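Local coordinates for Non-structural protein NS1 (Murine minute virus, PDB 4R94) that nicks viral DNA at the replication origin through its N-terminal nuclease domain, the part present here, and also acts as an ATP-dependent helicase, at residues A[25-29]-A[141-146]; A[53-59]-A[92-96]; A[204-209]-A[249-253]. All coordinates share one frame; numbering follows the deposited sequence.

Contact 1: residues A[25-29]-A[141-146]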
ATOM      1  N   VAL A  25       1.864 -13.371  -7.869  1.00 20.69           N
ATOM      2  CA  VAL A  25       2.478 -12.142  -7.346  1.00 20.62           C
ATOM      3  C   VAL A  25       2.737 -12.292  -5.851  1.00 20.06           C
ATOM      4  O   VAL A  25       2.075 -13.071  -5.176  1.00 20.48           O
ATOM      5  CB  VAL A  25       1.593 -10.880  -7.573  1.00 19.47           C
ATOM      6  CG1 VAL A  25       1.419 -10.566  -9.065  1.00 22.96           C
ATOM      7  CG2 VAL A  25       0.246 -11.027  -6.901  1.00 20.03           C
ATOM      8  N   PHE A  26       3.693 -11.530  -5.328  1.00 17.48           N
ATOM      9  CA  PHE A  26       3.878 -11.442  -3.888  1.00 17.72           C
ATOM     10  C   PHE A  26       2.764 -10.613  -3.255  1.00 18.58           C
ATOM     11  O   PHE A  26       2.188  -9.728  -3.890  1.00 16.54           O
ATOM     12  CB  PHE A  26       5.205 -10.775  -3.521  1.00 16.30           C
ATOM     13  CG  PHE A  26       6.438 -11.502  -3.993  1.00 20.00           C
ATOM     14  CD1 PHE A  26       6.580 -12.869  -3.829  1.00 23.32           C
ATOM     15  CD2 PHE A  26       7.481 -10.786  -4.558  1.00 23.10           C
ATOM     16  CE1 PHE A  26       7.747 -13.514  -4.253  1.00 22.54           C
ATOM     17  CE2 PHE A  26       8.636 -11.423  -4.984  1.00 25.27           C
ATOM     18  CZ  PHE A  26       8.761 -12.794  -4.834  1.00 22.61           C
ATOM     19  N   SER A  27       2.504 -10.872  -1.981  1.00 16.91           N
ATOM     20  CA  SER A  27       1.589 -10.064  -1.198  1.00 17.59           C
ATOM     21  C   SER A  27       2.339  -9.485  -0.014  1.00 17.43           C
ATOM     22  O   SER A  27       2.891 -10.228   0.806  1.00 16.42           O
ATOM     23  CB  SER A  27       0.399 -10.910  -0.729  1.00 17.17           C
ATOM     24  OG  SER A  27      -0.363 -10.219   0.259  1.00 19.53           O
ATOM     25  N   PHE A  28       2.417  -8.156   0.039  1.00 14.81           N
ATOM     26  CA  PHE A  28       3.043  -7.448   1.157  1.00 15.22           C
ATOM     27  C   PHE A  28       2.044  -6.565   1.895  1.00 14.74           C
ATOM     28  O   PHE A  28       1.044  -6.132   1.327  1.00 15.32           O
ATOM     29  CB  PHE A  28       4.185  -6.531   0.680  1.00 16.18           C
ATOM     30  CG  PHE A  28       5.302  -7.242  -0.018  1.00 16.05           C
ATOM     31  CD1 PHE A  28       6.276  -7.913   0.706  1.00 15.99           C
ATOM     32  CD2 PHE A  28       5.397  -7.211  -1.404  1.00 17.81           C
ATOM     33  CE1 PHE A  28       7.315  -8.545   0.072  1.00 16.74           C
ATOM     34  CE2 PHE A  28       6.449  -7.853  -2.055  1.00 17.56           C
ATOM     35  CZ  PHE A  28       7.391  -8.541  -1.308  1.00 17.61           C
ATOM     36  N   VAL A  29       2.320  -6.285   3.161  1.00 14.60           N
ATOM     37  CA  VAL A  29       1.627  -5.213   3.865  1.00 15.62           C
ATOM     38  C   VAL A  29       2.661  -4.251   4.435  1.00 16.33           C
ATOM     39  O   VAL A  29       3.622  -4.661   5.097  1.00 17.74           O
ATOM     40  CB  VAL A  29       0.719  -5.741   4.996  1.00 15.71           C
ATOM     41  CG1 VAL A  29       0.088  -4.595   5.744  1.00 17.76           C
ATOM     42  CG2 VAL A  29      -0.368  -6.628   4.411  1.00 17.32           C
ATOM     43  N   GLN A 141      12.396 -15.472  -4.228  1.00 28.58           N
ATOM     44  CA  GLN A 141      12.919 -14.124  -4.007  1.00 27.99           C
ATOM     45  C   GLN A 141      12.085 -13.332  -2.998  1.00 25.39           C
ATOM     46  O   GLN A 141      12.434 -12.192  -2.653  1.00 23.80           O
ATOM     47  CB  GLN A 141      12.978 -13.354  -5.324  1.00 30.18           C
ATOM     48  CG  GLN A 141      13.837 -13.990  -6.404  1.00 32.92           C
ATOM     49  CD  GLN A 141      13.769 -13.225  -7.714  1.00 38.17           C
ATOM     50  OE1 GLN A 141      12.687 -12.843  -8.171  1.00 37.90           O
ATOM     51  NE2 GLN A 141      14.927 -12.985  -8.320  1.00 43.51           N
ATOM     52  N   GLY A 142      10.987 -13.920  -2.537  1.00 24.61           N
ATOM     53  CA  GLY A 142      10.065 -13.226  -1.646  1.00 25.11           C
ATOM     54  C   GLY A 142      10.685 -12.693  -0.372  1.00 24.09           C
ATOM     55  O   GLY A 142      10.475 -11.527  -0.008  1.00 22.53           O
ATOM     56  N   LYS A 143      11.448 -13.537   0.315  1.00 21.70           N
ATOM     57  CA  LYS A 143      12.110 -13.134   1.559  1.00 24.42           C
ATOM     58  C   LYS A 143      13.063 -11.960   1.362  1.00 23.49           C
ATOM     59  O   LYS A 143      13.081 -11.036   2.172  1.00 23.54           O
ATOM     60  CB  LYS A 143      12.877 -14.308   2.160  1.00 27.95           C
ATOM     61  CG  LYS A 143      11.982 -15.373   2.778  1.00 34.72           C
ATOM     62  CD  LYS A 143      12.706 -16.707   2.831  1.00 39.68           C
ATOM     63  CE  LYS A 143      12.161 -17.585   3.939  1.00 48.61           C
ATOM     64  NZ  LYS A 143      12.537 -17.045   5.276  1.00 50.89           N
ATOM     65  N   TRP A 144      13.858 -12.020   0.297  1.00 22.86           N
ATOM     66  CA  TRP A 144      14.754 -10.929  -0.057  1.00 25.14           C
ATOM     67  C   TRP A 144      13.975  -9.645  -0.325  1.00 23.02           C
ATOM     68  O   TRP A 144      14.373  -8.567   0.129  1.00 22.08           O
ATOM     69  CB  TRP A 144      15.593 -11.297  -1.286  1.00 24.79           C
ATOM     70  CG  TRP A 144      16.574 -10.242  -1.713  1.00 25.10           C
ATOM     71  CD1 TRP A 144      17.880 -10.131  -1.326  1.00 30.13           C
ATOM     72  CD2 TRP A 144      16.337  -9.165  -2.632  1.00 23.33           C
ATOM     73  NE1 TRP A 144      18.468  -9.052  -1.943  1.00 30.30           N
ATOM     74  CE2 TRP A 144      17.544  -8.443  -2.751  1.00 29.43           C
ATOM     75  CE3 TRP A 144      15.223  -8.740  -3.361  1.00 26.59           C
ATOM     76  CZ2 TRP A 144      17.662  -7.321  -3.568  1.00 29.61           C
ATOM     77  CZ3 TRP A 144      15.344  -7.631  -4.175  1.00 24.85           C
ATOM     78  CH2 TRP A 144      16.555  -6.932  -4.271  1.00 27.23           C
ATOM     79  N   TRP A 145      12.863  -9.769  -1.046  1.00 21.70           N
ATOM     80  CA  TRP A 145      12.048  -8.601  -1.371  1.00 22.64           C
ATOM     81  C   TRP A 145      11.507  -7.974  -0.093  1.00 20.93           C
ATOM     82  O   TRP A 145      11.570  -6.751   0.074  1.00 18.42           O
ATOM     83  CB  TRP A 145      10.897  -8.977  -2.325  1.00 19.40           C
ATOM     84  CG  TRP A 145      11.211  -8.649  -3.764  1.00 20.09           C
ATOM     85  CD1 TRP A 145      11.877  -9.440  -4.657  1.00 24.42           C
ATOM     86  CD2 TRP A 145      10.889  -7.438  -4.457  1.00 23.86           C
ATOM     87  NE1 TRP A 145      11.979  -8.796  -5.871  1.00 25.59           N
ATOM     88  CE2 TRP A 145      11.382  -7.564  -5.772  1.00 23.31           C
ATOM     89  CE3 TRP A 145      10.223  -6.256  -4.092  1.00 22.75           C
ATOM     90  CZ2 TRP A 145      11.242  -6.550  -6.725  1.00 26.77           C
ATOM     91  CZ3 TRP A 145      10.074  -5.256  -5.041  1.00 24.59           C
ATOM     92  CH2 TRP A 145      10.584  -5.408  -6.344  1.00 27.05           C
ATOM     93  N   ARG A 146      10.989  -8.797   0.822  1.00 19.36           N
ATOM     94  CA  ARG A 146      10.465  -8.250   2.076  1.00 19.57           C
ATOM     95  C   ARG A 146      11.550  -7.521   2.856  1.00 20.39           C
ATOM     96  O   ARG A 146      11.317  -6.439   3.397  1.00 20.01           O
ATOM     97  CB  ARG A 146       9.854  -9.336   2.962  1.00 18.32           C
ATOM     98  CG  ARG A 146       9.052  -8.769   4.151  1.00 19.53           C
ATOM     99  CD  ARG A 146       9.201  -9.617   5.425  1.00 18.29           C
ATOM    100  NE  ARG A 146      10.569  -9.558   5.936  1.00 21.72           N
ATOM    101  CZ  ARG A 146      11.073  -8.537   6.627  1.00 25.44           C
ATOM    102  NH1 ARG A 146      10.319  -7.479   6.895  1.00 20.96           N
ATOM    103  NH2 ARG A 146      12.338  -8.565   7.049  1.00 24.35           N
TER
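Phe26 and Phe28 both reach from strand 25-29 to the first turn of the helix that begins at Gly142. The Phe26 ring lies against that start. Gly142 CA sits over one ring face, 3.9 Å from the ring centroid, as a CH-pi contact. At the ring's far end, Phe26 CZ is 3.4 Å from Gly142 N. Phe26 CE2 lies over a face of the indole, 3.8 Å from Trp145 CD1. The two rings are oblique, with planes at 48°. Phe28 points its CZ at the root of the same tryptophan, 3.7 Å from Trp145 CB. Its CE1 rests 3.7 Å from Arg146 CA. CB of both phenylalanines points to the helix, and CG anti to the carbonyl carbon (chi1 -62° and -60°) leaves each ring beside its backbone N. Arg146 NH1 bonds to Val183 O and Asn150 OD1, away from the strand segment. No hydrogen bond crosses this apolar contact. Strand 24-31 pairs with strands 125-134, 183-185 and 201-202. Through the two phenylalanine rings, and Arg146 on Leu185, the start of helix 142-160 packs against this sheet. Trp145 also touches Val101 and Leu102 of helix 81-104.

Contact 2: residues A[53-59]-A[92-96]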
ATOM      1  N   GLU A  53      11.757  15.785  -2.670  1.00 31.73           N
ATOM      2  CA  GLU A  53      12.337  14.959  -3.714  1.00 32.80           C
ATOM      3  C   GLU A  53      11.358  14.919  -4.880  1.00 32.91           C
ATOM      4  O   GLU A  53      10.160  14.722  -4.678  1.00 29.72           O
ATOM      5  CB  GLU A  53      12.638  13.559  -3.169  1.00 34.15           C
ATOM      6  CG  GLU A  53      13.633  12.754  -3.987  1.00 38.22           C
ATOM      7  CD  GLU A  53      12.991  12.065  -5.161  1.00 42.27           C
ATOM      8  OE1 GLU A  53      11.919  11.460  -4.968  1.00 35.46           O
ATOM      9  OE2 GLU A  53      13.551  12.127  -6.277  1.00 48.01           O
ATOM     10  N   ASP A  54      11.852  15.130  -6.098  1.00 33.61           N
ATOM     11  CA  ASP A  54      10.965  15.297  -7.253  1.00 34.33           C
ATOM     12  C   ASP A  54      10.023  14.113  -7.480  1.00 32.62           C
ATOM     13  O   ASP A  54       8.830  14.317  -7.692  1.00 27.43           O
ATOM     14  CB  ASP A  54      11.773  15.543  -8.530  1.00 40.16           C
ATOM     15  CG  ASP A  54      12.232  16.984  -8.658  1.00 48.95           C
ATOM     16  OD1 ASP A  54      11.637  17.865  -7.995  1.00 48.30           O
ATOM     17  OD2 ASP A  54      13.186  17.235  -9.426  1.00 57.52           O
ATOM     18  N   GLU A  55      10.561  12.894  -7.457  1.00 31.31           N
ATOM     19  CA  GLU A  55       9.750  11.702  -7.701  1.00 30.00           C
ATOM     20  C   GLU A  55       8.678  11.542  -6.631  1.00 30.01           C
ATOM     21  O   GLU A  55       7.530  11.233  -6.935  1.00 26.30           O
ATOM     22  CB  GLU A  55      10.611  10.440  -7.760  1.00 37.18           C
ATOM     23  CG  GLU A  55       9.788   9.166  -8.015  1.00 34.65           C
ATOM     24  CD  GLU A  55      10.641   7.915  -8.172  1.00 42.30           C
ATOM     25  OE1 GLU A  55      11.842   7.955  -7.831  1.00 49.39           O
ATOM     26  OE2 GLU A  55      10.107   6.885  -8.638  1.00 46.46           O
ATOM     27  N   LEU A  56       9.069  11.745  -5.379  1.00 27.03           N
ATOM     28  CA  LEU A  56       8.145  11.678  -4.254  1.00 22.10           C
ATOM     29  C   LEU A  56       7.005  12.682  -4.402  1.00 25.55           C
ATOM     30  O   LEU A  56       5.838  12.353  -4.193  1.00 22.17           O
ATOM     31  CB  LEU A  56       8.900  11.930  -2.957  1.00 27.71           C
ATOM     32  CG  LEU A  56       8.490  11.192  -1.697  1.00 30.75           C
ATOM     33  CD1 LEU A  56       8.279   9.672  -1.947  1.00 19.85           C
ATOM     34  CD2 LEU A  56       9.561  11.433  -0.648  1.00 27.20           C
ATOM     35  N   LYS A  57       7.346  13.919  -4.770  1.00 21.55           N
ATOM     36  CA  LYS A  57       6.321  14.932  -4.980  1.00 20.80           C
ATOM     37  C   LYS A  57       5.335  14.510  -6.064  1.00 21.36           C
ATOM     38  O   LYS A  57       4.120  14.675  -5.903  1.00 23.35           O
ATOM     39  CB  LYS A  57       6.972  16.279  -5.344  1.00 26.59           C
ATOM     40  CG  LYS A  57       7.713  16.905  -4.188  1.00 31.10           C
ATOM     41  CD  LYS A  57       8.523  18.116  -4.643  1.00 36.48           C
ATOM     42  CE  LYS A  57       7.604  19.250  -5.050  1.00 41.71           C
ATOM     43  NZ  LYS A  57       6.714  19.615  -3.918  1.00 43.49           N
ATOM     44  N   SER A  58       5.859  13.954  -7.152  1.00 21.29           N
ATOM     45  CA  SER A  58       5.036  13.506  -8.271  1.00 25.91           C
ATOM     46  C   SER A  58       4.109  12.376  -7.833  1.00 26.12           C
ATOM     47  O   SER A  58       2.932  12.322  -8.218  1.00 24.38           O
ATOM     48  CB  SER A  58       5.922  13.046  -9.427  1.00 30.01           C
ATOM     49  OG  SER A  58       5.149  12.645 -10.541  1.00 38.70           O
ATOM     50  N   LEU A  59       4.652  11.469  -7.028  1.00 22.63           N
ATOM     51  CA  LEU A  59       3.849  10.346  -6.538  1.00 21.12           C
ATOM     52  C   LEU A  59       2.746  10.832  -5.608  1.00 19.93           C
ATOM     53  O   LEU A  59       1.606  10.336  -5.672  1.00 21.23           O
ATOM     54  CB  LEU A  59       4.733   9.312  -5.832  1.00 20.81           C
ATOM     55  CG  LEU A  59       5.597   8.485  -6.786  1.00 20.76           C
ATOM     56  CD1 LEU A  59       6.672   7.720  -6.039  1.00 21.50           C
ATOM     57  CD2 LEU A  59       4.721   7.531  -7.597  1.00 24.49           C
ATOM     58  N   SER A  92       2.949   7.732  -1.576  1.00 16.04           N
ATOM     59  CA  SER A  92       4.193   8.085  -2.258  1.00 16.06           C
ATOM     60  C   SER A  92       5.387   7.309  -1.699  1.00 16.27           C
ATOM     61  O   SER A  92       6.234   6.873  -2.470  1.00 17.73           O
ATOM     62  CB  SER A  92       4.460   9.617  -2.204  1.00 15.83           C
ATOM     63  OG  SER A  92       4.850  10.081  -0.915  1.00 18.90           O
ATOM     64  N   LEU A  93       5.461   7.136  -0.375  1.00 16.44           N
ATOM     65  CA  LEU A  93       6.588   6.440   0.241  1.00 14.93           C
ATOM     66  C   LEU A  93       6.611   4.939  -0.067  1.00 16.36           C
ATOM     67  O   LEU A  93       7.692   4.370  -0.313  1.00 15.95           O
ATOM     68  CB  LEU A  93       6.589   6.646   1.762  1.00 15.53           C
ATOM     69  CG  LEU A  93       6.804   8.089   2.241  1.00 16.69           C
ATOM     70  CD1 LEU A  93       6.750   8.090   3.759  1.00 20.91           C
ATOM     71  CD2 LEU A  93       8.127   8.693   1.735  1.00 21.04           C
ATOM     72  N   VAL A  94       5.441   4.305  -0.013  1.00 16.17           N
ATOM     73  CA  VAL A  94       5.324   2.899  -0.371  1.00 15.08           C
ATOM     74  C   VAL A  94       5.824   2.676  -1.799  1.00 17.48           C
ATOM     75  O   VAL A  94       6.670   1.799  -2.050  1.00 17.38           O
ATOM     76  CB  VAL A  94       3.876   2.411  -0.232  1.00 16.18           C
ATOM     77  CG1 VAL A  94       3.728   1.007  -0.831  1.00 15.27           C
ATOM     78  CG2 VAL A  94       3.479   2.393   1.255  1.00 17.42           C
ATOM     79  N   LYS A  95       5.330   3.495  -2.723  1.00 16.41           N
ATOM     80  CA  LYS A  95       5.721   3.344  -4.115  1.00 18.46           C
ATOM     81  C   LYS A  95       7.197   3.645  -4.326  1.00 18.49           C
ATOM     82  O   LYS A  95       7.848   2.948  -5.107  1.00 19.23           O
ATOM     83  CB  LYS A  95       4.837   4.214  -5.001  1.00 19.46           C
ATOM     84  CG  LYS A  95       3.432   3.643  -5.046  1.00 19.10           C
ATOM     85  CD  LYS A  95       2.436   4.517  -5.750  1.00 20.15           C
ATOM     86  CE  LYS A  95       1.086   3.788  -5.767  1.00 19.40           C
ATOM     87  NZ  LYS A  95       0.030   4.625  -6.403  1.00 18.82           N
ATOM     88  N   LYS A  96       7.732   4.647  -3.621  1.00 16.72           N
ATOM     89  CA  LYS A  96       9.172   4.915  -3.679  1.00 19.02           C
ATOM     90  C   LYS A  96       9.954   3.655  -3.304  1.00 20.73           C
ATOM     91  O   LYS A  96      10.931   3.316  -3.965  1.00 19.67           O
ATOM     92  CB  LYS A  96       9.572   6.070  -2.758  1.00 20.62           C
ATOM     93  CG  LYS A  96      11.027   6.478  -2.904  1.00 24.24           C
ATOM     94  CD  LYS A  96      11.230   7.233  -4.199  1.00 29.99           C
ATOM     95  CE  LYS A  96      12.662   7.753  -4.310  1.00 34.91           C
ATOM     96  NZ  LYS A  96      12.828   8.576  -5.527  1.00 40.95           N
TER
HETATM   97  O   HOH W   1       1.140   7.758  -5.751  1.00 25.97           O
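Lys96 NZ meets two carboxylates of the opposing helix start. The shorter salt bridge runs from Lys96 NZ to Glu55 OE1 at 2.6 Å. The ammonium meets this oxygen from above the carboxylate plane, 41° out of it. The second bridge, from Lys96 NZ to Glu53 OE1 at 3.1 Å, is weak as a hydrogen bond. Lys96 gets there with CG anti to its backbone N (chi1 -174°) and a bend at chi2. Below the charged groups, Leu56 CD1 lies 3.8 Å from Leu93 CD2 and 3.5 Å from Ser92 O. It also touches Lys96 CB, so the lysine gives both a charged end and an apolar stem. Closer to the crossing, Leu59 CB packs on Ser92 CB at 3.7 Å. Leu59 CD1 reaches Lys95 CB and Lys96 N.

Glu53, Glu55 and Lys96 form a salt-bridge network tied to a helix N-cap. The axes of the short segments approach to 9.1 Å, at 127° between their directions. Glu53 is the N-cap of helix 54-70. Its OE1 accepts from Leu56 N at 2.9 Å, while its OE2 takes a weak bond from Glu55 N. The capping bonds therefore hold in place a carboxylate that also takes the lysine, and the nearby ammonium would probably help keep both glutamates ionised.

A water donates to Leu59 O at 2.6 Å and is only weakly linked to Lys95 NZ. That ammonium has firmer partners in Asp91 and Ser231. Ser92 OG bonds back to Ile89 O within its own helix. Farther out, Trp156 of helix 142-160 touches Leu56 and Lys96. Phe99, about one turn on in helix 81-104, touches Glu55 and Leu59.

Contact 3: residues A[204-209]-A[249-253]; sequences GNMIAY and SKLYT
Tyr252 OH donates a 2.6 Å hydrogen bond to Asn205 OD1, and Ser249 OG donates one of 2.7 Å to Ala208 O. These bonds join helix 242-252, at the end of the modelled chain, to helix 203-211, which carries the catalytic Tyr210. A tyrosine on a helix, with the metal-binding His127 and His129 on strand 125-134, is consistent with the HUH nuclease fold of rolling-circle replication initiators. A single knob-into-hole contact is made: the Tyr252 side chain sits among Gly204, Asn205, Ala208 and Tyr209.

The two polar bonds differ in approach. Ser249 OG lies in the carbonyl plane of Ala208, on a lone pair. Tyr252 OH is tilted 23° from the carbonyl plane of Asn205, and the amide and phenol planes stand 89° apart. Tyr252 has CG anti to the backbone N (chi1 -176°), which carries its ring across to the other helix.

There Ala208 CB sits over the centre of one ring face, 3.4 Å from the ring centroid, as a close CH-pi contact. The phenol end passes over Gly204, whose lack of a side chain leaves room for the hydroxyl; Gly204 C is 3.0 Å from Tyr252 OH. Tyr209 completes the hole with a T-shaped pair. The edge of Tyr252 is turned to the face of Tyr209, with centroids 5.1 Å apart.

Beyond the hole, Lys18 of helix 8-19 makes a cation-pi contact with the Tyr252 ring and bonds to Tyr252 O. Leu17 packs on Tyr252 and Ile207, so the N-terminal helix joins both segments.

Next to Tyr209, Thr253 OG1 lies at the edge of its ring, near the plane. It also donates to Ser249 O at 2.9 Å, and Thr253 N reaches that oxygen from the opposite face of its carbonyl plane.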
ATOM      1  N   GLY A 204      -5.202 -10.894 -10.458  1.00 20.12           N
ATOM      2  CA  GLY A 204      -6.543 -10.480 -10.836  1.00 21.84           C
ATOM      3  C   GLY A 204      -7.616 -10.996  -9.889  1.00 19.96           C
ATOM      4  O   GLY A 204      -8.509 -10.253  -9.498  1.00 19.43           O
ATOM      5  N   ASN A 205      -7.515 -12.261  -9.498  1.00 21.09           N
ATOM      6  CA  ASN A 205      -8.545 -12.828  -8.639  1.00 17.88           C
ATOM      7  C   ASN A 205      -8.604 -12.171  -7.270  1.00 17.88           C
ATOM      8  O   ASN A 205      -9.684 -11.865  -6.780  1.00 20.96           O
ATOM      9  CB  ASN A 205      -8.354 -14.337  -8.476  1.00 22.66           C
ATOM     10  CG  ASN A 205      -8.647 -15.097  -9.749  1.00 26.02           C
ATOM     11  OD1 ASN A 205      -9.200 -14.549 -10.712  1.00 22.74           O
ATOM     12  ND2 ASN A 205      -8.266 -16.373  -9.768  1.00 26.43           N
ATOM     13  N   MET A 206      -7.445 -11.953  -6.656  1.00 20.04           N
ATOM     14  CA  MET A 206      -7.400 -11.320  -5.346  1.00 18.88           C
ATOM     15  C   MET A 206      -7.960  -9.894  -5.397  1.00 17.43           C
ATOM     16  O   MET A 206      -8.653  -9.461  -4.483  1.00 18.26           O
ATOM     17  CB  MET A 206      -5.966 -11.301  -4.793  1.00 19.01           C
ATOM     18  CG  MET A 206      -5.876 -10.753  -3.378  1.00 22.66           C
ATOM     19  SD  MET A 206      -6.680 -11.830  -2.169  1.00 29.20           S
ATOM     20  CE  MET A 206      -5.812 -13.332  -2.556  1.00 21.74           C
ATOM     21  N   ILE A 207      -7.651  -9.155  -6.461  1.00 17.06           N
ATOM     22  CA  ILE A 207      -8.183  -7.807  -6.566  1.00 18.29           C
ATOM     23  C   ILE A 207      -9.720  -7.832  -6.739  1.00 18.40           C
ATOM     24  O   ILE A 207     -10.443  -7.190  -5.974  1.00 19.24           O
ATOM     25  CB  ILE A 207      -7.494  -7.050  -7.717  1.00 18.86           C
ATOM     26  CG1 ILE A 207      -5.997  -6.937  -7.392  1.00 16.47           C
ATOM     27  CG2 ILE A 207      -8.161  -5.684  -7.924  1.00 16.82           C
ATOM     28  CD1 ILE A 207      -5.136  -6.427  -8.549  1.00 18.49           C
ATOM     29  N   ALA A 208     -10.216  -8.617  -7.691  1.00 17.82           N
ATOM     30  CA  ALA A 208     -11.639  -8.608  -8.014  1.00 22.15           C
ATOM     31  C   ALA A 208     -12.497  -9.226  -6.912  1.00 19.38           C
ATOM     32  O   ALA A 208     -13.552  -8.696  -6.558  1.00 20.96           O
ATOM     33  CB  ALA A 208     -11.879  -9.343  -9.324  1.00 22.72           C
ATOM     34  N   TYR A 209     -12.036 -10.348  -6.368  1.00 20.42           N
ATOM     35  CA  TYR A 209     -12.837 -11.097  -5.406  1.00 20.19           C
ATOM     36  C   TYR A 209     -12.610 -10.683  -3.958  1.00 21.07           C
ATOM     37  O   TYR A 209     -13.313 -11.151  -3.062  1.00 21.08           O
ATOM     38  CB  TYR A 209     -12.552 -12.593  -5.543  1.00 18.95           C
ATOM     39  CG  TYR A 209     -12.906 -13.175  -6.885  1.00 21.03           C
ATOM     40  CD1 TYR A 209     -14.112 -12.854  -7.504  1.00 22.99           C
ATOM     41  CD2 TYR A 209     -12.043 -14.047  -7.533  1.00 23.38           C
ATOM     42  CE1 TYR A 209     -14.441 -13.387  -8.739  1.00 26.24           C
ATOM     43  CE2 TYR A 209     -12.367 -14.595  -8.765  1.00 27.50           C
ATOM     44  CZ  TYR A 209     -13.568 -14.255  -9.363  1.00 29.28           C
ATOM     45  OH  TYR A 209     -13.899 -14.795 -10.594  1.00 32.54           O
ATOM     46  N   SER A 249     -16.210  -6.204  -9.902  1.00 22.91           N
ATOM     47  CA  SER A 249     -16.267  -7.545  -9.326  1.00 23.06           C
ATOM     48  C   SER A 249     -17.367  -8.358  -9.984  1.00 27.12           C
ATOM     49  O   SER A 249     -17.162  -9.518 -10.330  1.00 28.17           O
ATOM     50  CB  SER A 249     -16.499  -7.487  -7.819  1.00 26.12           C
ATOM     51  OG  SER A 249     -15.424  -6.813  -7.185  1.00 26.08           O
ATOM     52  N   LYS A 250     -18.521  -7.726 -10.164  1.00 25.49           N
ATOM     53  CA  LYS A 250     -19.695  -8.397 -10.733  1.00 30.58           C
ATOM     54  C   LYS A 250     -19.424  -8.845 -12.170  1.00 31.98           C
ATOM     55  O   LYS A 250     -19.723  -9.988 -12.546  1.00 32.89           O
ATOM     56  CB  LYS A 250     -20.911  -7.467 -10.669  1.00 29.84           C
ATOM     57  CG  LYS A 250     -22.190  -8.045 -11.267  1.00 38.26           C
ATOM     58  CD  LYS A 250     -23.289  -6.983 -11.305  1.00 42.77           C
ATOM     59  CE  LYS A 250     -24.569  -7.529 -11.917  1.00 51.69           C
ATOM     60  NZ  LYS A 250     -25.110  -8.666 -11.121  1.00 58.93           N
ATOM     61  N   LEU A 251     -18.832  -7.958 -12.965  1.00 26.56           N
ATOM     62  CA  LEU A 251     -18.508  -8.273 -14.353  1.00 27.00           C
ATOM     63  C   LEU A 251     -17.380  -9.298 -14.463  1.00 30.87           C
ATOM     64  O   LEU A 251     -17.311 -10.073 -15.416  1.00 28.68           O
ATOM     65  CB  LEU A 251     -18.126  -7.002 -15.116  1.00 29.55           C
ATOM     66  CG  LEU A 251     -19.274  -6.030 -15.392  1.00 38.03           C
ATOM     67  CD1 LEU A 251     -18.769  -4.763 -16.074  1.00 39.80           C
ATOM     68  CD2 LEU A 251     -20.334  -6.706 -16.242  1.00 41.55           C
ATOM     69  N   TYR A 252     -16.487  -9.293 -13.484  1.00 29.73           N
ATOM     70  CA  TYR A 252     -15.301 -10.139 -13.531  1.00 25.39           C
ATOM     71  C   TYR A 252     -15.717 -11.595 -13.398  1.00 29.80           C
ATOM     72  O   TYR A 252     -15.078 -12.480 -13.951  1.00 28.76           O
ATOM     73  CB  TYR A 252     -14.339  -9.737 -12.416  1.00 25.17           C
ATOM     74  CG  TYR A 252     -12.994 -10.442 -12.359  1.00 25.81           C
ATOM     75  CD1 TYR A 252     -12.843 -11.645 -11.681  1.00 28.78           C
ATOM     76  CD2 TYR A 252     -11.862  -9.859 -12.915  1.00 25.06           C
ATOM     77  CE1 TYR A 252     -11.609 -12.275 -11.596  1.00 25.52           C
ATOM     78  CE2 TYR A 252     -10.628 -10.478 -12.832  1.00 23.17           C
ATOM     79  CZ  TYR A 252     -10.506 -11.679 -12.166  1.00 24.43           C
ATOM     80  OH  TYR A 252      -9.278 -12.283 -12.081  1.00 24.13           O
ATOM     81  N   THR A 253     -16.794 -11.809 -12.653  1.00 30.38           N
ATOM     82  CA  THR A 253     -17.354 -13.139 -12.429  1.00 35.13           C
ATOM     83  C   THR A 253     -18.157 -13.594 -13.646  1.00 38.08           C
ATOM     84  O   THR A 253     -17.622 -13.694 -14.755  1.00 44.70           O
ATOM     85  CB  THR A 253     -18.277 -13.170 -11.189  1.00 41.43           C
ATOM     86  OG1 THR A 253     -17.730 -12.356 -10.149  1.00 37.53           O
ATOM     87  CG2 THR A 253     -18.455 -14.595 -10.678  1.00 40.21           C
TER

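In the fold
All three contacts belong to the nuclease domain. Contact 2 is nested along the chain inside the loop closed by contact 1, and contact 3 follows both. Contacts 1 and 2 have centres 21 Å apart. Helix 142-160 forms half of contact 1 and touches contact 2 through Trp153 and Trp156. Helix 81-104 forms half of contact 2 and touches Trp145 of contact 1. Contact 3 is about 22 Å from contact 1 and 29 Å from contact 2, centre to centre. Strand 125-134 pairs with the strand of contact 1 and touches helix 203-211 of contact 3. The sheet supplies the magnesium ligands from strands 112-121 and 125-134, and helix 203-211 brings the catalytic Tyr210.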